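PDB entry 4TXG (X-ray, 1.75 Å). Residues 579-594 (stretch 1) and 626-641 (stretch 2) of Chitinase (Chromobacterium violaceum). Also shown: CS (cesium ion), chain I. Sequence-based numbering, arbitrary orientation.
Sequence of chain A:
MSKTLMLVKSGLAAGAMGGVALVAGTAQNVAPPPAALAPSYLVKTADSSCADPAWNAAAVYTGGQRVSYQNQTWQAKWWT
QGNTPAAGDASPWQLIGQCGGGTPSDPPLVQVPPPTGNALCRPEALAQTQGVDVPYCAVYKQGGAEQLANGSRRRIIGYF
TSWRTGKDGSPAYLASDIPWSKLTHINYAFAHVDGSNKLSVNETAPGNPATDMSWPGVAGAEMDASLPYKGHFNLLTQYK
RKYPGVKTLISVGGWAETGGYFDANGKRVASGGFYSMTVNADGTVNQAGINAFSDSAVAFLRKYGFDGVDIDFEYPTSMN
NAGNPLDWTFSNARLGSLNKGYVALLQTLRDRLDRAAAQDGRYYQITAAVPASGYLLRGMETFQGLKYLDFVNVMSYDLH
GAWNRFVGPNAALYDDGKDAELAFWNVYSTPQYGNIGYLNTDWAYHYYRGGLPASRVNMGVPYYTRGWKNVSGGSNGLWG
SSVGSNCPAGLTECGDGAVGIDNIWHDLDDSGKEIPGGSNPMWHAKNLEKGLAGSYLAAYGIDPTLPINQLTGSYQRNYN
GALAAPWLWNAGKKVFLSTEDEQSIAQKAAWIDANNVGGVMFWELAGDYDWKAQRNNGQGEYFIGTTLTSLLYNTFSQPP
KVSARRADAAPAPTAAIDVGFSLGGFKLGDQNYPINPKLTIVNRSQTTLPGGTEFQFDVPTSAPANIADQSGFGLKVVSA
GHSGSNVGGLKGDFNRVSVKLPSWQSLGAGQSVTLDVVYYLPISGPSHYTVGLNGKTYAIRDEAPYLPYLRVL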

# COMPACT_ATOMS: atom_id res chain seq x y z
N THR A 579 11.57 -3.38 15.52
CA THR A 579 12.13 -4.37 14.60
C THR A 579 11.04 -5.25 13.98
O THR A 579 9.85 -5.11 14.27
CB THR A 579 13.17 -5.26 15.30
OG1 THR A 579 12.57 -5.92 16.42
CG2 THR A 579 14.35 -4.42 15.80
N GLU A 580 11.46 -6.14 13.09
CA GLU A 580 10.58 -7.11 12.47
C GLU A 580 11.44 -8.35 12.29
O GLU A 580 12.50 -8.28 11.67
CB GLU A 580 10.04 -6.59 11.13
CG GLU A 580 9.00 -7.48 10.45
CD GLU A 580 7.60 -7.27 11.00
OE1 GLU A 580 7.38 -7.47 12.22
OE2 GLU A 580 6.70 -6.91 10.23
N ASP A 581 11.02 -9.49 12.85
CA ASP A 581 11.86 -10.68 12.70
C ASP A 581 11.02 -11.94 12.59
O ASP A 581 9.83 -11.86 12.28
CB ASP A 581 12.91 -10.78 13.83
CG ASP A 581 12.32 -10.92 15.23
OD1 ASP A 581 11.17 -11.38 15.40
OD2 ASP A 581 13.05 -10.59 16.20
N GLU A 582 11.63 -13.10 12.81
CA GLU A 582 10.93 -14.34 12.47
C GLU A 582 9.66 -14.55 13.29
O GLU A 582 8.70 -15.15 12.81
CB GLU A 582 11.87 -15.54 12.62
CG GLU A 582 13.01 -15.50 11.61
CD GLU A 582 14.28 -16.17 12.11
OE1 GLU A 582 15.17 -15.45 12.64
OE2 GLU A 582 14.39 -17.40 11.95
N GLN A 583 9.65 -14.05 14.52
CA GLN A 583 8.47 -14.27 15.36
C GLN A 583 7.29 -13.46 14.84
O GLN A 583 6.16 -13.98 14.76
CB GLN A 583 8.76 -13.92 16.82
CG GLN A 583 7.62 -14.35 17.77
CD GLN A 583 7.97 -14.15 19.24
OE1 GLN A 583 9.04 -13.64 19.56
NE2 GLN A 583 7.07 -14.57 20.13
N SER A 584 7.52 -12.20 14.48
CA SER A 584 6.42 -11.35 14.03
C SER A 584 6.00 -11.70 12.60
O SER A 584 4.81 -11.65 12.28
CB SER A 584 6.79 -9.87 14.13
OG SER A 584 7.99 -9.54 13.46
N ILE A 585 6.97 -12.06 11.76
CA ILE A 585 6.64 -12.50 10.41
C ILE A 585 5.79 -13.78 10.47
O ILE A 585 4.82 -13.90 9.71
CB ILE A 585 7.93 -12.74 9.56
CG1 ILE A 585 8.63 -11.41 9.27
CG2 ILE A 585 7.59 -13.45 8.24
CD1 ILE A 585 7.75 -10.39 8.54
N ALA A 586 6.10 -14.70 11.38
CA ALA A 586 5.30 -15.93 11.47
C ALA A 586 3.88 -15.62 11.92
O ALA A 586 2.92 -16.21 11.42
CB ALA A 586 5.95 -16.93 12.42
N GLN A 587 3.76 -14.70 12.87
CA GLN A 587 2.45 -14.30 13.37
C GLN A 587 1.63 -13.59 12.27
O GLN A 587 0.46 -13.88 12.08
CB GLN A 587 2.61 -13.41 14.62
CG GLN A 587 1.28 -13.00 15.27
CD GLN A 587 1.40 -12.52 16.72
OE1 GLN A 587 2.50 -12.41 17.27
NE2 GLN A 587 0.25 -12.23 17.33
N LYS A 588 2.27 -12.70 11.51
CA LYS A 588 1.58 -12.02 10.41
C LYS A 588 1.24 -12.98 9.28
O LYS A 588 0.18 -12.88 8.66
CB LYS A 588 2.42 -10.86 9.89
CG LYS A 588 2.48 -9.70 10.88
CD LYS A 588 3.33 -8.55 10.35
CE LYS A 588 3.42 -7.43 11.38
NZ LYS A 588 4.17 -6.24 10.85
N ALA A 589 2.14 -13.93 9.03
CA ALA A 589 1.92 -14.93 7.99
C ALA A 589 0.72 -15.81 8.32
O ALA A 589 -0.05 -16.18 7.43
CB ALA A 589 3.17 -15.78 7.79
N ALA A 590 0.55 -16.15 9.59
CA ALA A 590 -0.61 -16.94 9.99
C ALA A 590 -1.89 -16.16 9.72
O ALA A 590 -2.88 -16.72 9.24
CB ALA A 590 -0.53 -17.33 11.47
N TRP A 591 -1.85 -14.87 10.02
CA TRP A 591 -2.98 -13.96 9.82
C TRP A 591 -3.33 -13.82 8.33
O TRP A 591 -4.50 -13.78 7.96
CB TRP A 591 -2.65 -12.61 10.46
CG TRP A 591 -3.67 -11.52 10.25
CD1 TRP A 591 -4.72 -11.20 11.06
CD2 TRP A 591 -3.71 -10.60 9.15
NE1 TRP A 591 -5.41 -10.12 10.53
CE2 TRP A 591 -4.82 -9.75 9.36
CE3 TRP A 591 -2.91 -10.42 8.02
CZ2 TRP A 591 -5.15 -8.73 8.46
CZ3 TRP A 591 -3.24 -9.40 7.13
CH2 TRP A 591 -4.35 -8.58 7.36
N ILE A 592 -2.30 -13.75 7.48
CA ILE A 592 -2.47 -13.71 6.03
C ILE A 592 -3.20 -14.96 5.55
O ILE A 592 -4.18 -14.88 4.78
CB ILE A 592 -1.10 -13.61 5.29
CG1 ILE A 592 -0.46 -12.24 5.51
CG2 ILE A 592 -1.25 -13.91 3.80
CD1 ILE A 592 -1.16 -11.10 4.77
N ASP A 593 -2.74 -16.12 5.99
CA ASP A 593 -3.31 -17.37 5.51
C ASP A 593 -4.73 -17.55 6.01
O ASP A 593 -5.61 -17.96 5.26
CB ASP A 593 -2.46 -18.57 5.92
CG ASP A 593 -1.66 -19.16 4.75
OD1 ASP A 593 -1.99 -18.89 3.57
OD2 ASP A 593 -0.69 -19.90 5.02
N ALA A 594 -4.97 -17.22 7.28
CA ALA A 594 -6.28 -17.42 7.88
C ALA A 594 -7.35 -16.51 7.26
O ALA A 594 -8.51 -16.90 7.14
CB ALA A 594 -6.21 -17.22 9.40
N THR A 626 18.33 -13.92 3.41
CA THR A 626 16.95 -14.19 2.99
C THR A 626 16.09 -14.88 4.05
O THR A 626 15.12 -15.55 3.70
CB THR A 626 16.92 -15.07 1.72
OG1 THR A 626 17.53 -16.34 1.99
CG2 THR A 626 17.65 -14.39 0.56
N THR A 627 16.42 -14.73 5.32
CA THR A 627 15.68 -15.43 6.38
C THR A 627 14.18 -15.13 6.39
O THR A 627 13.35 -16.05 6.42
CB THR A 627 16.27 -15.12 7.76
OG1 THR A 627 17.57 -15.70 7.85
CG2 THR A 627 15.39 -15.70 8.88
N LEU A 628 13.81 -13.85 6.34
CA LEU A 628 12.39 -13.51 6.45
C LEU A 628 11.60 -13.89 5.18
O LEU A 628 10.49 -14.42 5.26
CB LEU A 628 12.22 -12.02 6.76
CG LEU A 628 12.88 -11.55 8.05
CD1 LEU A 628 12.55 -10.08 8.31
CD2 LEU A 628 12.46 -12.41 9.25
N THR A 629 12.18 -13.63 4.02
CA THR A 629 11.54 -14.02 2.77
C THR A 629 11.43 -15.55 2.68
O THR A 629 10.44 -16.08 2.18
CB THR A 629 12.29 -13.45 1.57
OG1 THR A 629 12.18 -12.02 1.61
CG2 THR A 629 11.69 -13.95 0.26
N SER A 630 12.45 -16.25 3.19
CA SER A 630 12.42 -17.71 3.17
C SER A 630 11.31 -18.25 4.08
O SER A 630 10.66 -19.25 3.76
CB SER A 630 13.77 -18.29 3.60
OG SER A 630 14.76 -18.02 2.62
N LEU A 631 11.12 -17.58 5.21
CA LEU A 631 10.05 -17.97 6.13
C LEU A 631 8.69 -17.75 5.47
O LEU A 631 7.82 -18.61 5.54
CB LEU A 631 10.13 -17.18 7.44
CG LEU A 631 8.99 -17.38 8.44
CD1 LEU A 631 8.86 -18.84 8.86
CD2 LEU A 631 9.23 -16.48 9.67
N LEU A 632 8.52 -16.59 4.82
CA LEU A 632 7.27 -16.33 4.10
C LEU A 632 7.03 -17.38 3.01
O LEU A 632 5.94 -17.95 2.90
CB LEU A 632 7.30 -14.92 3.48
CG LEU A 632 7.17 -13.74 4.44
CD1 LEU A 632 7.46 -12.44 3.70
CD2 LEU A 632 5.79 -13.71 5.07
N TYR A 633 8.05 -17.62 2.20
CA TYR A 633 7.92 -18.58 1.10
C TYR A 633 7.65 -20.00 1.59
O TYR A 633 6.81 -20.71 1.03
CB TYR A 633 9.17 -18.57 0.21
CG TYR A 633 9.06 -19.60 -0.87
CD1 TYR A 633 8.17 -19.43 -1.92
CD2 TYR A 633 9.80 -20.78 -0.81
CE1 TYR A 633 8.03 -20.39 -2.90
CE2 TYR A 633 9.66 -21.75 -1.79
CZ TYR A 633 8.78 -21.55 -2.83
OH TYR A 633 8.64 -22.51 -3.80
N ASN A 634 8.37 -20.43 2.62
CA ASN A 634 8.19 -21.79 3.14
C ASN A 634 6.79 -21.97 3.73
O ASN A 634 6.20 -23.04 3.65
CB ASN A 634 9.25 -22.11 4.18
CG ASN A 634 10.62 -22.35 3.56
OD1 ASN A 634 10.73 -22.82 2.43
ND2 ASN A 634 11.68 -22.01 4.31
N THR A 635 6.26 -20.90 4.31
CA THR A 635 4.92 -20.93 4.87
C THR A 635 3.87 -20.97 3.76
O THR A 635 2.92 -21.75 3.82
CB THR A 635 4.68 -19.70 5.76
OG1 THR A 635 5.67 -19.68 6.80
CG2 THR A 635 3.29 -19.74 6.37
N PHE A 636 4.05 -20.15 2.72
CA PHE A 636 3.01 -19.98 1.70
C PHE A 636 3.08 -20.96 0.52
O PHE A 636 2.19 -20.96 -0.33
CB PHE A 636 3.05 -18.54 1.16
CG PHE A 636 2.72 -17.49 2.19
CD1 PHE A 636 1.90 -17.79 3.28
CD2 PHE A 636 3.20 -16.19 2.05
CE1 PHE A 636 1.59 -16.81 4.22
CE2 PHE A 636 2.90 -15.21 2.98
CZ PHE A 636 2.08 -15.52 4.08
N SER A 637 4.13 -21.79 0.44
CA SER A 637 4.26 -22.77 -0.65
C SER A 637 3.99 -24.20 -0.19
O SER A 637 4.12 -25.17 -0.96
CB SER A 637 5.65 -22.68 -1.29
OG SER A 637 6.65 -23.05 -0.35
N GLN A 638 3.62 -24.33 1.08
CA GLN A 638 3.23 -25.61 1.68
C GLN A 638 1.83 -25.47 2.26
O GLN A 638 1.36 -24.35 2.44
CB GLN A 638 4.24 -26.02 2.75
CG GLN A 638 5.66 -26.27 2.21
CD GLN A 638 5.72 -27.44 1.22
OE1 GLN A 638 4.90 -28.35 1.25
NE2 GLN A 638 6.72 -27.40 0.34
N PRO A 639 1.14 -26.58 2.54
CA PRO A 639 -0.23 -26.45 3.08
C PRO A 639 -0.30 -25.58 4.33
O PRO A 639 0.65 -25.57 5.13
CB PRO A 639 -0.61 -27.90 3.40
CG PRO A 639 0.15 -28.70 2.38
CD PRO A 639 1.48 -27.99 2.23
N PRO A 640 -1.40 -24.84 4.49
CA PRO A 640 -1.61 -23.97 5.66
C PRO A 640 -1.52 -24.75 6.96
O PRO A 640 -2.00 -25.88 7.00
CB PRO A 640 -3.03 -23.43 5.45
CG PRO A 640 -3.34 -23.66 4.02
CD PRO A 640 -2.57 -24.85 3.59
N LYS A 641 -0.92 -24.17 7.99
CA LYS A 641 -0.87 -24.79 9.32
C LYS A 641 -2.26 -25.00 9.91
O LYS A 641 -2.52 -26.00 10.58
CB LYS A 641 -0.05 -23.92 10.28
CG LYS A 641 1.44 -23.92 10.01
CD LYS A 641 2.15 -22.88 10.86
CE LYS A 641 3.51 -22.55 10.28
NZ LYS A 641 4.41 -23.73 10.37
CS CS I . -4.50 -28.47 9.79
O HOH W 1 0.08 -21.22 7.20
O HOH W 2 -1.51 -28.72 8.07

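Helices 582-594 and 627-636 run in the same general direction, their axes inclined by 29° and 10.0 Å apart at closest approach. No direct hydrogen bond joins them; the contact, which buries 636 Å², is chiefly apolar packing.

Ile585 and Ala589, one helical turn apart, both point toward the second helix. Ile585, with chi1 and chi2 both m, brings CG2 within 3.7 Å of both Leu631 CD2 and Leu632 CD2, while its CG1 lies 4.0 Å from Leu628 CD2. Leu631 points toward the first helix and adopts the t, p rotamer, which lays CD2 3.5 Å from Glu582 O. Leu628 and Leu632 leave their helix sideways, and the m, t rotamer carries their ends nearer to the partner; Leu628 CD2 thereby reaches Glu582 N at 3.7 Å.

Further along, the small side chain of Ala589 meets a large one: its CB lies 3.9 Å from Phe636 CZ. Phe636 also starts sideways, and chi1 near -64° swings its ring inward, where CZ meets Ile592 CG2 at 3.7 Å. The ring edge faces Ala589 O and Asp593 OD2, the latter 3.8 Å from Phe636 CD1, an orientation that presents the electropositive ring rim to oxygen. Asp593 has an off-well chi1 of -106°; its OD2 accepts a hydrogen bond from water 1 (2.7 Å), which in turn accepts one from Lys641 N (3.2 Å), bridging the stretches.

Polar side chains secure the start of the first helix. Asp581, with chi1 p, caps it by accepting from Gln583 N at OD1 (3.2 Å). Glu580 folds so that OE1 accepts a very short 2.5 Å bond from Ser584 OG, and OE2 forms a 2.7 Å salt bridge with NZ of the extended Lys588. In the second helix, Thr635 OG1 donates to Leu631 O (2.7 Å), leaving CG2 4.2 Å from Ala589 CB.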